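Local coordinates for protein B-cell differentiation antigen CD72 (Mus musculus, PDB 5B1R) that acts as a B-cell co-receptor that recognises the Sm/RNP self-antigen, probably through this C-type lectin-like domain, and inhibits B-cell receptor signalling by recruiting the phosphatase SHP-1, at residues Leu40-Glu45 with Ile112-Ala117. The protein carries 2 engineered substitutions. Sequence-based numbering, arbitrary orientation.
Sequences LAAFDE and ICESEA
In the antiparallel sheet of the C-type lectin-like domain, L40 and C113 form a non-hydrogen-bonded pair, their CA atoms 4.4 Å apart and their side chains diverging, where short strand 39-40 ends against strand 109-119. The A41 N-H donates to I112 O at 2.8 Å. Beyond it the chain turns away from the strand, and the E114 side chain supplies the next acceptor: OE1 accepts from A42 N at 2.9 Å in a nearly straight bond (172°), met on the anti side of the carboxylate and 31° out of its plane. With CG lying between the backbone N and carbonyl carbon (chi1 76°), the glutamate chain runs past A41, its CG 4.0 Å from A41 CA. The other oxygen, OE2, forms a salt bridge with R15, so this buried carboxylate has a partner for each oxygen, and the guanidinium probably favours its ionised form. A41 CB packs on I112 CG2 at 3.7 Å. The L40 side chain packs on L26, Q30 and C33 of helix 26-35, to which C113 is tied by its disulfide with C33, and F17 of strand 15-21 touches both A41 and E114.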
loop_
_atom_site.group_PDB
_atom_site.type_symbol
_atom_site.label_atom_id
_atom_site.label_comp_id
_atom_site.label_asym_id
_atom_site.label_seq_id
_atom_site.Cartn_x
_atom_site.Cartn_y
_atom_site.Cartn_z
ATOM N N LEU A 40 -4.923 -3.645 3.276
ATOM C CA LEU A 40 -4.198 -2.828 2.319
ATOM C C LEU A 40 -3.359 -1.806 3.055
ATOM O O LEU A 40 -3.808 -1.201 4.032
ATOM C CB LEU A 40 -5.181 -2.105 1.418
ATOM C CG LEU A 40 -5.813 -2.992 0.346
ATOM C CD1 LEU A 40 -7.061 -2.322 -0.212
ATOM C CD2 LEU A 40 -4.786 -3.344 -0.753
ATOM N N ALA A 41 -2.141 -1.596 2.579
ATOM C CA ALA A 41 -1.214 -0.725 3.278
ATOM C C ALA A 41 -1.722 0.716 3.328
ATOM O O ALA A 41 -2.250 1.243 2.344
ATOM C CB ALA A 41 0.144 -0.795 2.615
ATOM N N ALA A 42 -1.532 1.342 4.491
ATOM C CA ALA A 42 -2.108 2.648 4.767
ATOM C C ALA A 42 -1.014 3.701 4.812
ATOM O O ALA A 42 -0.064 3.580 5.587
ATOM C CB ALA A 42 -2.839 2.607 6.099
ATOM N N PHE A 43 -1.168 4.737 3.997
ATOM C CA PHE A 43 -0.208 5.829 3.906
ATOM C C PHE A 43 -0.924 7.177 3.909
ATOM O O PHE A 43 -0.531 8.098 3.213
ATOM C CB PHE A 43 0.655 5.682 2.640
ATOM C CG PHE A 43 1.392 4.386 2.576
ATOM C CD1 PHE A 43 2.405 4.111 3.487
ATOM C CD2 PHE A 43 1.041 3.416 1.647
ATOM C CE1 PHE A 43 3.069 2.900 3.459
ATOM C CE2 PHE A 43 1.716 2.204 1.601
ATOM C CZ PHE A 43 2.719 1.940 2.516
ATOM N N ASP A 44 -1.985 7.300 4.700
ATOM C CA ASP A 44 -2.770 8.520 4.660
ATOM C C ASP A 44 -1.970 9.767 5.043
ATOM O O ASP A 44 -2.183 10.826 4.465
ATOM C CB ASP A 44 -3.981 8.449 5.585
ATOM C CG ASP A 44 -5.041 7.461 5.141
ATOM O OD1 ASP A 44 -4.864 6.686 4.177
ATOM O OD2 ASP A 44 -6.097 7.480 5.799
ATOM N N GLU A 45 -1.090 9.649 6.043
ATOM C CA GLU A 45 -0.316 10.776 6.540
ATOM C C GLU A 45 1.164 10.414 6.540
ATOM O O GLU A 45 1.540 9.262 6.778
ATOM C CB GLU A 45 -0.763 11.143 7.963
ATOM C CG GLU A 45 -2.192 11.667 8.030
ATOM C CD GLU A 45 -2.352 13.063 7.490
ATOM O OE1 GLU A 45 -1.351 13.726 7.120
ATOM O OE2 GLU A 45 -3.509 13.505 7.439
ATOM N N ILE A 112 -0.050 -3.703 -2.037
ATOM C CA ILE A 112 0.788 -3.785 -0.843
ATOM C C ILE A 112 -0.138 -4.006 0.337
ATOM O O ILE A 112 -1.101 -3.246 0.519
ATOM C CB ILE A 112 1.611 -2.505 -0.614
ATOM C CG1 ILE A 112 2.371 -2.122 -1.892
ATOM C CG2 ILE A 112 2.547 -2.690 0.582
ATOM C CD1 ILE A 112 2.931 -0.718 -1.901
ATOM N N CYS A 113 0.114 -5.064 1.104
ATOM C CA CYS A 113 -0.606 -5.321 2.345
ATOM C C CYS A 113 0.252 -4.908 3.533
ATOM O O CYS A 113 1.480 -4.816 3.429
ATOM C CB CYS A 113 -0.927 -6.807 2.487
ATOM S SG CYS A 113 -1.816 -7.598 1.133
ATOM N N GLU A 114 -0.395 -4.707 4.673
ATOM C CA GLU A 114 0.351 -4.522 5.905
ATOM C C GLU A 114 -0.308 -5.282 7.040
ATOM O O GLU A 114 -1.539 -5.426 7.094
ATOM C CB GLU A 114 0.523 -3.055 6.269
ATOM C CG GLU A 114 -0.660 -2.361 6.841
ATOM C CD GLU A 114 -0.270 -0.983 7.356
ATOM O OE1 GLU A 114 -0.127 -0.091 6.542
ATOM O OE2 GLU A 114 -0.081 -0.776 8.575
ATOM N N SER A 115 0.532 -5.756 7.941
ATOM C CA SER A 115 0.083 -6.372 9.172
ATOM C C SER A 115 0.808 -5.697 10.322
ATOM O O SER A 115 1.730 -4.892 10.121
ATOM C CB SER A 115 0.412 -7.871 9.167
ATOM O OG SER A 115 1.805 -8.080 9.399
ATOM N N GLU A 116 0.428 -6.025 11.542
ATOM C CA GLU A 116 1.241 -5.601 12.661
ATOM C C GLU A 116 2.549 -6.413 12.695
ATOM O O GLU A 116 2.624 -7.518 12.158
ATOM C CB GLU A 116 0.463 -5.688 13.981
ATOM C CG GLU A 116 0.329 -7.067 14.609
ATOM C CD GLU A 116 -0.758 -7.956 14.010
ATOM O OE1 GLU A 116 -1.211 -8.880 14.716
ATOM O OE2 GLU A 116 -1.159 -7.762 12.845
ATOM N N ALA A 117 3.587 -5.831 13.287
ATOM C CA ALA A 117 4.800 -6.559 13.611
ATOM C C ALA A 117 4.569 -7.322 14.911
ATOM O O ALA A 117 3.649 -7.026 15.663
ATOM C CB ALA A 117 5.960 -5.602 13.746
#